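Local structure of TetR family Transcriptional regulator (Streptococcus agalactiae 2603V/R, 3KKC) at residues D29-I33 / K56-L60. The protein probably binds DNA through an N-terminal helix-turn-helix domain and acts as a transcriptional regulator of the TetR family. Residues are numbered along the deposited sequence; the frame is centred on the assembly and turned at random.
Sequences DYSKI and KEVLL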
ATOM      1  N   ASP A  29      13.419  10.185  -2.312  1.00103.28           N
ATOM      2  CA  ASP A  29      11.987  10.423  -2.433  1.00100.96           C
ATOM      3  C   ASP A  29      11.743  11.772  -3.107  1.00100.80           C
ATOM      4  O   ASP A  29      12.567  12.683  -2.990  1.00100.86           O
ATOM      5  CB  ASP A  29      11.329  10.422  -1.050  1.00106.40           C
ATOM      6  CG  ASP A  29      11.224   9.025  -0.441  1.00111.08           C
ATOM      7  OD1 ASP A  29      11.000   8.922   0.787  1.00113.37           O
ATOM      8  OD2 ASP A  29      11.361   8.029  -1.184  1.00109.97           O
ATOM      9  N   TYR A  30      10.624  11.902  -3.821  1.00102.41           N
ATOM     10  CA  TYR A  30      10.256  13.179  -4.445  1.00101.01           C
ATOM     11  C   TYR A  30      10.046  14.233  -3.377  1.00104.99           C
ATOM     12  O   TYR A  30      10.494  15.389  -3.524  1.00 99.80           O
ATOM     13  CB  TYR A  30       8.980  13.066  -5.291  1.00 96.30           C
ATOM     14  CG  TYR A  30       8.359  14.412  -5.628  1.00 93.20           C
ATOM     15  CD1 TYR A  30       8.874  15.207  -6.655  1.00 86.05           C
ATOM     16  CD2 TYR A  30       7.267  14.896  -4.915  1.00 96.54           C
ATOM     17  CE1 TYR A  30       8.321  16.446  -6.968  1.00 83.92           C
ATOM     18  CE2 TYR A  30       6.708  16.135  -5.224  1.00100.34           C
ATOM     19  CZ  TYR A  30       7.252  16.905  -6.253  1.00 93.65           C
ATOM     20  OH  TYR A  30       6.694  18.123  -6.570  1.00 98.98           O
ATOM     21  N   SER A  31       9.349  13.819  -2.313  1.00105.20           N
ATOM     22  CA  SER A  31       9.124  14.665  -1.143  1.00107.86           C
ATOM     23  C   SER A  31      10.437  15.098  -0.482  1.00107.68           C
ATOM     24  O   SER A  31      10.518  16.168   0.106  1.00111.04           O
ATOM     25  CB  SER A  31       8.150  13.999  -0.128  1.00100.99           C
ATOM     26  OG  SER A  31       8.560  12.709   0.331  1.00 94.38           O
ATOM     27  N   LYS A  32      11.471  14.277  -0.618  1.00109.62           N
ATOM     28  CA  LYS A  32      12.757  14.531   0.031  1.00115.99           C
ATOM     29  C   LYS A  32      13.772  15.398  -0.770  1.00100.15           C
ATOM     30  O   LYS A  32      14.643  16.012  -0.163  1.00102.81           O
ATOM     31  CB  LYS A  32      13.374  13.198   0.504  1.00120.01           C
ATOM     32  CG  LYS A  32      14.697  13.292   1.270  1.00125.47           C
ATOM     33  CD  LYS A  32      15.902  12.966   0.367  1.00123.83           C
ATOM     34  CE  LYS A  32      17.215  12.934   1.155  1.00126.17           C
ATOM     35  NZ  LYS A  32      18.430  13.117   0.286  1.00124.81           N
ATOM     36  N   ILE A  33      13.674  15.481  -2.099  1.00 96.81           N
ATOM     37  CA  ILE A  33      14.615  16.367  -2.828  1.00 98.39           C
ATOM     38  C   ILE A  33      14.186  17.839  -2.844  1.00 99.97           C
ATOM     39  O   ILE A  33      13.003  18.149  -2.782  1.00101.08           O
ATOM     40  CB  ILE A  33      14.881  15.953  -4.307  1.00105.09           C
ATOM     41  CG1 ILE A  33      13.916  16.674  -5.248  1.00102.26           C
ATOM     42  CG2 ILE A  33      14.881  14.435  -4.498  1.00107.33           C
ATOM     43  CD1 ILE A  33      13.966  16.156  -6.645  1.00103.57           C
ATOM     44  N   LYS A  56       9.117  22.679  -8.379  1.00 97.77           N
ATOM     45  CA  LYS A  56       9.464  21.270  -8.474  1.00100.21           C
ATOM     46  C   LYS A  56       8.255  20.467  -8.937  1.00100.14           C
ATOM     47  O   LYS A  56       8.404  19.423  -9.557  1.00 98.54           O
ATOM     48  CB  LYS A  56       9.966  20.723  -7.138  1.00 99.41           C
ATOM     49  CG  LYS A  56       8.867  20.546  -6.117  1.00101.31           C
ATOM     50  CD  LYS A  56       9.396  19.949  -4.827  1.00102.74           C
ATOM     51  CE  LYS A  56      10.578  19.032  -5.087  1.00103.80           C
ATOM     52  NZ  LYS A  56      10.740  18.102  -3.934  1.00103.81           N
ATOM     53  N   GLU A  57       7.053  20.958  -8.648  1.00105.42           N
ATOM     54  CA  GLU A  57       5.864  20.131  -8.856  1.00105.08           C
ATOM     55  C   GLU A  57       5.599  19.853 -10.328  1.00 97.25           C
ATOM     56  O   GLU A  57       5.097  18.779 -10.685  1.00 90.06           O
ATOM     57  CB  GLU A  57       4.627  20.715  -8.171  1.00109.49           C
ATOM     58  CG  GLU A  57       3.883  19.692  -7.319  1.00114.15           C
ATOM     59  CD  GLU A  57       3.732  20.121  -5.856  1.00125.11           C
ATOM     60  OE1 GLU A  57       3.467  21.322  -5.602  1.00130.17           O
ATOM     61  OE2 GLU A  57       3.867  19.252  -4.958  1.00124.62           O
ATOM     62  N   VAL A  58       5.949  20.800 -11.187  1.00 94.76           N
ATOM     63  CA  VAL A  58       5.737  20.571 -12.611  1.00 98.90           C
ATOM     64  C   VAL A  58       6.790  19.672 -13.282  1.00 96.23           C
ATOM     65  O   VAL A  58       6.605  19.275 -14.423  1.00 95.11           O
ATOM     66  CB  VAL A  58       5.516  21.876 -13.403  1.00100.51           C
ATOM     67  CG1 VAL A  58       4.386  22.680 -12.758  1.00102.77           C
ATOM     68  CG2 VAL A  58       6.793  22.681 -13.478  1.00 99.99           C
ATOM     69  N   LEU A  59       7.870  19.336 -12.575  1.00 94.64           N
ATOM     70  CA  LEU A  59       8.822  18.347 -13.087  1.00 90.98           C
ATOM     71  C   LEU A  59       8.243  16.968 -12.901  1.00 91.18           C
ATOM     72  O   LEU A  59       8.331  16.120 -13.787  1.00 95.97           O
ATOM     73  CB  LEU A  59      10.164  18.387 -12.355  1.00 87.82           C
ATOM     74  CG  LEU A  59      11.099  19.558 -12.600  1.00 88.57           C
ATOM     75  CD1 LEU A  59      10.708  20.663 -11.656  1.00 88.27           C
ATOM     76  CD2 LEU A  59      12.534  19.129 -12.360  1.00 88.71           C
ATOM     77  N   LEU A  60       7.675  16.734 -11.728  1.00 83.87           N
ATOM     78  CA  LEU A  60       7.049  15.461 -11.452  1.00 76.59           C
ATOM     79  C   LEU A  60       5.937  15.237 -12.465  1.00 75.98           C
ATOM     80  O   LEU A  60       5.827  14.161 -13.073  1.00 71.41           O
ATOM     81  CB  LEU A  60       6.476  15.446 -10.048  1.00 71.49           C
ATOM     82  CG  LEU A  60       6.109  14.023  -9.721  1.00 73.11           C
ATOM     83  CD1 LEU A  60       7.344  13.187  -9.899  1.00 73.37           C
ATOM     84  CD2 LEU A  60       5.599  13.934  -8.314  1.00 80.38           C
TER
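With CG of Y30 turned anti to its own nitrogen (chi1 164°), the phenol ring reaches from the loop 29-33 to segment 56-60, where K56 and L60 cover its opposite faces. K56 starts with CG set between its backbone nitrogen and carbonyl carbon (chi1 73°) and bends at chi3, which carries the chain past the phenol end of the ring and brings the ammonium back over it. NZ lies 4.3 Å from the centroid of the Y30 ring, a cation-pi contact displaced toward the rim. The same nitrogen donates to two backbone carbonyls: to Y30 O at 2.8 Å, nearly in line with the C=O bond (164°), and to I33 O from a position tilted out of that carbonyl's plane. The modelled 2.5 Å between K56 NZ and I33 O is unusually short, and its exact length is doubtful at this resolution. Together the two bonds would tie the lysine to both ends of the short turn 30-33, while I33 CG1 lies against the ammonium end of the chain. On the other face, L60 CD2 sits almost exactly over the ring centre, 3.7 Å from the centroid of Y30, as a CH-pi contact, and L60 CB packs against CE1. The phenol oxygen, Y30 OH, lies against E57, 3.2 Å from E57 CA, and makes a weak hydrogen bond to E57 OE2. F21 of helix 4-24 touches both Y30 and I33, and D106 touches Y30 and L60. The contact thus joins the loop leading into helix 35-42, the first helix of the predicted helix-turn-helix, to helix 57-71, which runs on toward the C-terminal region, an arrangement characteristic of the three-helix DNA-binding domain of TetR-family regulators and its connecting fourth helix.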